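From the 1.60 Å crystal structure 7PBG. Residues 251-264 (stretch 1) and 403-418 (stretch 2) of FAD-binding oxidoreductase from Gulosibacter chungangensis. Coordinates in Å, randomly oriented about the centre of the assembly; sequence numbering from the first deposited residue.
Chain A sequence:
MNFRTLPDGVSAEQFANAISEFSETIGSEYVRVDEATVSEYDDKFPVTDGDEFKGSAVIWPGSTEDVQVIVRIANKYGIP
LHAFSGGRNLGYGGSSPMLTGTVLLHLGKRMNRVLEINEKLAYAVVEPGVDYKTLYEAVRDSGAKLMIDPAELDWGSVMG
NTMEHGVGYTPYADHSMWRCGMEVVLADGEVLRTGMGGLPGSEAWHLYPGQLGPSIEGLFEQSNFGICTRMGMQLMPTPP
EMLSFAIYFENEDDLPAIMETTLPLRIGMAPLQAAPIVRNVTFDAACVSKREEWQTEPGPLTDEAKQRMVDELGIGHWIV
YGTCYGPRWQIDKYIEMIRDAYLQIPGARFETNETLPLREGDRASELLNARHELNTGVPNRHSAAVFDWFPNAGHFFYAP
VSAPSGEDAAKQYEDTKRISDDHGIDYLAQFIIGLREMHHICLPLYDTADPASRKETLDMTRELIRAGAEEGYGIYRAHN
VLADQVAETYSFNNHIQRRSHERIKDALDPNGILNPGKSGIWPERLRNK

Stretch 1 251-264: NEDDLPAIMETTLP
Stretch 2 (403-418) APSGEDAAKQYEDTKR

Where two helices cross closely, small residues often let the backbones come close, and polar bonds can fasten such a contact; this oxidoreductase gives a compact example. The helix running through Leu255 to Leu263 and helix 406-418 run at 139° between their N-to-C directions, their axes approaching to 7.6 Å, and 556 Å² is buried in all.

Stretch 1 begins extended at Asn251 (phi/psi -121/139), whose OD1 accepts from Asp253 N at 2.8 Å. Glu252 (-57/-33) points toward the partner with chi1 m and chi2 t, placing OE1 2.7 Å from Lys417 NZ in a salt bridge. Lys417 reaches it with chi angles t, t, p, t; its NZ also pairs with Glu414 OE1 at 3.1 Å, so one ammonium serves two carboxylates whose OE1 atoms, of Glu252 and Glu414, lie 4.0 Å apart. Water 1 joins Glu252 OE2 (2.6 Å) to Lys417 NZ (3.2 Å).

Leu255, buried with chi1 t and chi2 p, packs CD2 against Ala409 CB at 4.0 Å and Tyr413 CB at 4.1 Å. Pro256 sits at the crossing: its CA is 3.4 Å from Gly406 CA, and reciprocal CA-H...O contacts join Pro256 CA to Gly406 O (3.6 Å) and Gly406 CA to Pro256 O (3.5 Å). Glycine suits this place, since an ideal CB would lie 2.4 Å from Pro256 O. The proline ring, C-gamma exo, sets CG 3.6 Å from Ala410 CB.

One turn on, Met259 (m, m, m) lays CG 3.9 Å from Ala409 CB before its end leads away. Glu260, chi1 and chi2 both m, brings OE2 to Gly406 N (2.8 Å, 168°), an amide left free at the helix start; water 2 links Glu260 OE2 to Glu407 N, 2.9 Å from each. Ser405 OG (chi1 t) caps Asp408 N at 3.0 Å. Leu263 (t, p) closes the contact, CD1 4.1 Å from Pro404 CB.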

# COMPACT_ATOMS: atom_id res chain seq x y z
N ASN A 251 -29.13 13.62 19.68
CA ASN A 251 -29.02 15.03 19.27
C ASN A 251 -28.22 15.14 17.97
O ASN A 251 -27.14 14.53 17.88
CB ASN A 251 -28.39 15.85 20.40
CG ASN A 251 -28.71 17.32 20.32
OD1 ASN A 251 -28.60 17.98 19.28
ND2 ASN A 251 -29.16 17.85 21.45
N GLU A 252 -28.65 15.99 17.05
CA GLU A 252 -27.82 16.30 15.87
C GLU A 252 -26.47 16.84 16.32
O GLU A 252 -25.49 16.72 15.57
CB GLU A 252 -28.45 17.36 14.98
CG GLU A 252 -29.46 16.79 14.04
CD GLU A 252 -29.85 17.71 12.92
OE1 GLU A 252 -29.06 18.62 12.60
OE2 GLU A 252 -30.94 17.49 12.35
N ASP A 253 -26.46 17.54 17.45
CA ASP A 253 -25.23 18.23 17.92
C ASP A 253 -24.32 17.24 18.65
O ASP A 253 -23.28 17.66 19.10
CB ASP A 253 -25.56 19.39 18.84
CG ASP A 253 -26.23 20.55 18.14
OD1 ASP A 253 -25.97 20.75 16.92
OD2 ASP A 253 -26.99 21.24 18.84
N ASP A 254 -24.63 15.94 18.66
CA ASP A 254 -23.74 14.95 19.30
C ASP A 254 -22.57 14.56 18.38
O ASP A 254 -21.63 13.90 18.85
CB ASP A 254 -24.46 13.65 19.59
N LEU A 255 -22.57 15.00 17.12
CA LEU A 255 -21.53 14.53 16.18
C LEU A 255 -20.12 14.84 16.68
O LEU A 255 -19.27 13.96 16.59
CB LEU A 255 -21.79 15.11 14.78
CG LEU A 255 -20.78 14.71 13.71
CD1 LEU A 255 -20.83 13.21 13.41
CD2 LEU A 255 -21.04 15.50 12.44
N PRO A 256 -19.76 16.07 17.17
CA PRO A 256 -18.39 16.27 17.61
C PRO A 256 -17.93 15.26 18.67
O PRO A 256 -16.87 14.64 18.51
CB PRO A 256 -18.37 17.70 18.17
CG PRO A 256 -19.47 18.36 17.43
CD PRO A 256 -20.56 17.31 17.25
N ALA A 257 -18.72 15.05 19.72
CA ALA A 257 -18.31 14.09 20.74
C ALA A 257 -18.22 12.67 20.16
O ALA A 257 -17.39 11.84 20.68
CB ALA A 257 -19.25 14.13 21.90
N ILE A 258 -19.13 12.32 19.26
CA ILE A 258 -19.07 10.98 18.65
C ILE A 258 -17.71 10.80 17.97
O ILE A 258 -17.06 9.80 18.18
CB ILE A 258 -20.21 10.73 17.68
CG1 ILE A 258 -21.58 10.78 18.37
CG2 ILE A 258 -19.92 9.44 16.92
CD1 ILE A 258 -22.76 10.88 17.39
N MET A 259 -17.29 11.78 17.16
CA MET A 259 -16.08 11.61 16.36
C MET A 259 -14.87 11.62 17.32
O MET A 259 -13.97 10.80 17.13
CB MET A 259 -15.95 12.71 15.29
CG MET A 259 -17.07 12.77 14.31
SD MET A 259 -17.62 11.21 13.59
CE MET A 259 -16.11 10.76 12.74
N GLU A 260 -14.86 12.49 18.35
CA GLU A 260 -13.71 12.61 19.24
C GLU A 260 -13.66 11.38 20.15
O GLU A 260 -12.56 11.04 20.57
CB GLU A 260 -13.76 13.91 20.02
CG GLU A 260 -13.53 15.11 19.13
CD GLU A 260 -12.11 15.32 18.63
OE1 GLU A 260 -11.18 14.68 19.16
OE2 GLU A 260 -11.92 16.17 17.74
N THR A 261 -14.78 10.69 20.40
CA THR A 261 -14.76 9.43 21.18
C THR A 261 -14.21 8.28 20.32
O THR A 261 -13.44 7.42 20.82
CB THR A 261 -16.14 9.07 21.73
OG1 THR A 261 -16.55 10.17 22.55
CG2 THR A 261 -16.15 7.80 22.56
N THR A 262 -14.55 8.30 19.04
CA THR A 262 -14.22 7.23 18.07
C THR A 262 -12.69 7.16 17.86
O THR A 262 -12.13 6.09 17.91
CB THR A 262 -14.94 7.45 16.74
OG1 THR A 262 -16.35 7.49 16.94
CG2 THR A 262 -14.53 6.38 15.76
N LEU A 263 -12.03 8.30 17.65
CA LEU A 263 -10.64 8.34 17.18
C LEU A 263 -9.77 7.49 18.11
O LEU A 263 -9.06 6.62 17.64
CB LEU A 263 -10.15 9.79 17.13
CG LEU A 263 -8.68 9.95 16.80
CD1 LEU A 263 -8.35 9.42 15.43
CD2 LEU A 263 -8.29 11.40 16.93
N PRO A 264 -9.70 7.75 19.43
CA PRO A 264 -8.76 7.03 20.29
C PRO A 264 -9.09 5.54 20.42
O PRO A 264 -8.17 4.79 20.75
CB PRO A 264 -8.83 7.75 21.64
CG PRO A 264 -10.18 8.42 21.61
CD PRO A 264 -10.33 8.86 20.17
N ALA A 403 -8.48 15.83 8.48
CA ALA A 403 -8.02 15.32 9.79
C ALA A 403 -9.20 15.10 10.73
O ALA A 403 -10.17 15.89 10.79
CB ALA A 403 -6.98 16.26 10.36
N PRO A 404 -9.17 14.03 11.54
CA PRO A 404 -10.20 13.81 12.54
C PRO A 404 -10.34 14.98 13.51
O PRO A 404 -9.35 15.49 14.11
CB PRO A 404 -9.75 12.56 13.26
CG PRO A 404 -9.01 11.81 12.18
CD PRO A 404 -8.23 12.90 11.48
N SER A 405 -11.60 15.38 13.66
CA SER A 405 -11.97 16.59 14.41
C SER A 405 -13.47 16.59 14.56
O SER A 405 -14.15 16.65 13.53
CB SER A 405 -11.51 17.85 13.72
OG SER A 405 -12.15 18.99 14.32
N GLY A 406 -13.96 16.52 15.79
CA GLY A 406 -15.39 16.68 16.03
C GLY A 406 -15.87 18.02 15.52
O GLY A 406 -16.91 18.08 14.88
N GLU A 407 -15.16 19.09 15.88
CA GLU A 407 -15.61 20.45 15.60
C GLU A 407 -15.71 20.59 14.08
O GLU A 407 -16.74 21.12 13.58
CB GLU A 407 -14.66 21.44 16.28
CG GLU A 407 -14.90 22.87 15.88
CD GLU A 407 -13.78 23.81 16.32
OE1 GLU A 407 -13.11 23.49 17.30
OE2 GLU A 407 -13.57 24.84 15.64
N ASP A 408 -14.72 20.09 13.34
CA ASP A 408 -14.72 20.28 11.86
C ASP A 408 -15.82 19.38 11.25
O ASP A 408 -16.46 19.82 10.28
CB ASP A 408 -13.38 19.96 11.20
CG ASP A 408 -12.23 20.86 11.68
OD1 ASP A 408 -11.06 20.43 11.48
OD2 ASP A 408 -12.53 21.94 12.27
N ALA A 409 -16.05 18.19 11.78
CA ALA A 409 -17.09 17.28 11.27
C ALA A 409 -18.42 18.03 11.35
O ALA A 409 -19.13 18.06 10.35
CB ALA A 409 -17.14 15.98 12.02
N ALA A 410 -18.74 18.60 12.53
CA ALA A 410 -20.03 19.30 12.75
C ALA A 410 -20.14 20.49 11.82
O ALA A 410 -21.23 20.74 11.34
CB ALA A 410 -20.17 19.71 14.19
N LYS A 411 -19.05 21.20 11.55
CA LYS A 411 -19.12 22.37 10.65
C LYS A 411 -19.40 21.89 9.24
O LYS A 411 -20.26 22.49 8.56
CB LYS A 411 -17.87 23.26 10.68
N GLN A 412 -18.70 20.85 8.78
CA GLN A 412 -18.98 20.24 7.47
C GLN A 412 -20.44 19.83 7.39
O GLN A 412 -21.10 20.14 6.39
CB GLN A 412 -18.12 19.01 7.24
CG GLN A 412 -16.71 19.36 6.85
CD GLN A 412 -16.14 18.25 6.01
OE1 GLN A 412 -16.47 18.11 4.82
NE2 GLN A 412 -15.31 17.45 6.64
N TYR A 413 -20.96 19.15 8.42
CA TYR A 413 -22.39 18.75 8.44
C TYR A 413 -23.29 19.97 8.28
O TYR A 413 -24.18 19.96 7.41
CB TYR A 413 -22.78 18.04 9.73
CG TYR A 413 -24.18 17.48 9.73
CD1 TYR A 413 -24.53 16.51 8.82
CD2 TYR A 413 -25.17 17.90 10.61
CE1 TYR A 413 -25.79 15.92 8.79
CE2 TYR A 413 -26.45 17.33 10.58
CZ TYR A 413 -26.75 16.30 9.69
OH TYR A 413 -27.98 15.64 9.63
N GLU A 414 -23.13 20.98 9.15
CA GLU A 414 -24.01 22.19 9.16
C GLU A 414 -23.90 22.89 7.80
O GLU A 414 -24.92 23.25 7.25
CB GLU A 414 -23.67 23.12 10.32
CG GLU A 414 -24.16 22.56 11.66
CD GLU A 414 -25.67 22.29 11.73
OE1 GLU A 414 -26.08 21.34 12.47
OE2 GLU A 414 -26.43 23.03 11.06
N ASP A 415 -22.70 23.08 7.29
CA ASP A 415 -22.50 23.75 5.99
C ASP A 415 -23.19 22.94 4.88
O ASP A 415 -23.75 23.56 3.96
CB ASP A 415 -21.02 23.91 5.65
CG ASP A 415 -20.29 24.99 6.47
OD1 ASP A 415 -20.96 25.75 7.16
OD2 ASP A 415 -19.06 25.04 6.40
N THR A 416 -23.05 21.62 4.89
CA THR A 416 -23.59 20.78 3.79
C THR A 416 -25.11 20.75 3.90
O THR A 416 -25.76 20.75 2.88
CB THR A 416 -22.92 19.40 3.76
OG1 THR A 416 -21.51 19.56 3.63
CG2 THR A 416 -23.37 18.50 2.62
N LYS A 417 -25.66 20.68 5.12
CA LYS A 417 -27.13 20.78 5.35
C LYS A 417 -27.63 22.10 4.74
O LYS A 417 -28.64 22.07 4.06
CB LYS A 417 -27.41 20.71 6.84
CG LYS A 417 -28.85 20.47 7.22
CD LYS A 417 -28.96 19.99 8.65
CE LYS A 417 -28.32 20.97 9.60
NZ LYS A 417 -28.78 20.75 10.99
N ARG A 418 -26.91 23.19 4.97
CA ARG A 418 -27.33 24.53 4.51
C ARG A 418 -27.33 24.58 2.98
O ARG A 418 -28.37 24.98 2.42
CB ARG A 418 -26.40 25.64 5.03
CG ARG A 418 -26.99 27.04 4.87
CD ARG A 418 -26.06 28.14 5.38
NE ARG A 418 -24.77 28.02 4.73
CZ ARG A 418 -23.64 27.64 5.31
NH1 ARG A 418 -23.60 27.36 6.61
NH2 ARG A 418 -22.54 27.54 4.59
O HOH W 1 -31.68 19.39 10.69
O HOH W 2 -13.17 18.83 17.95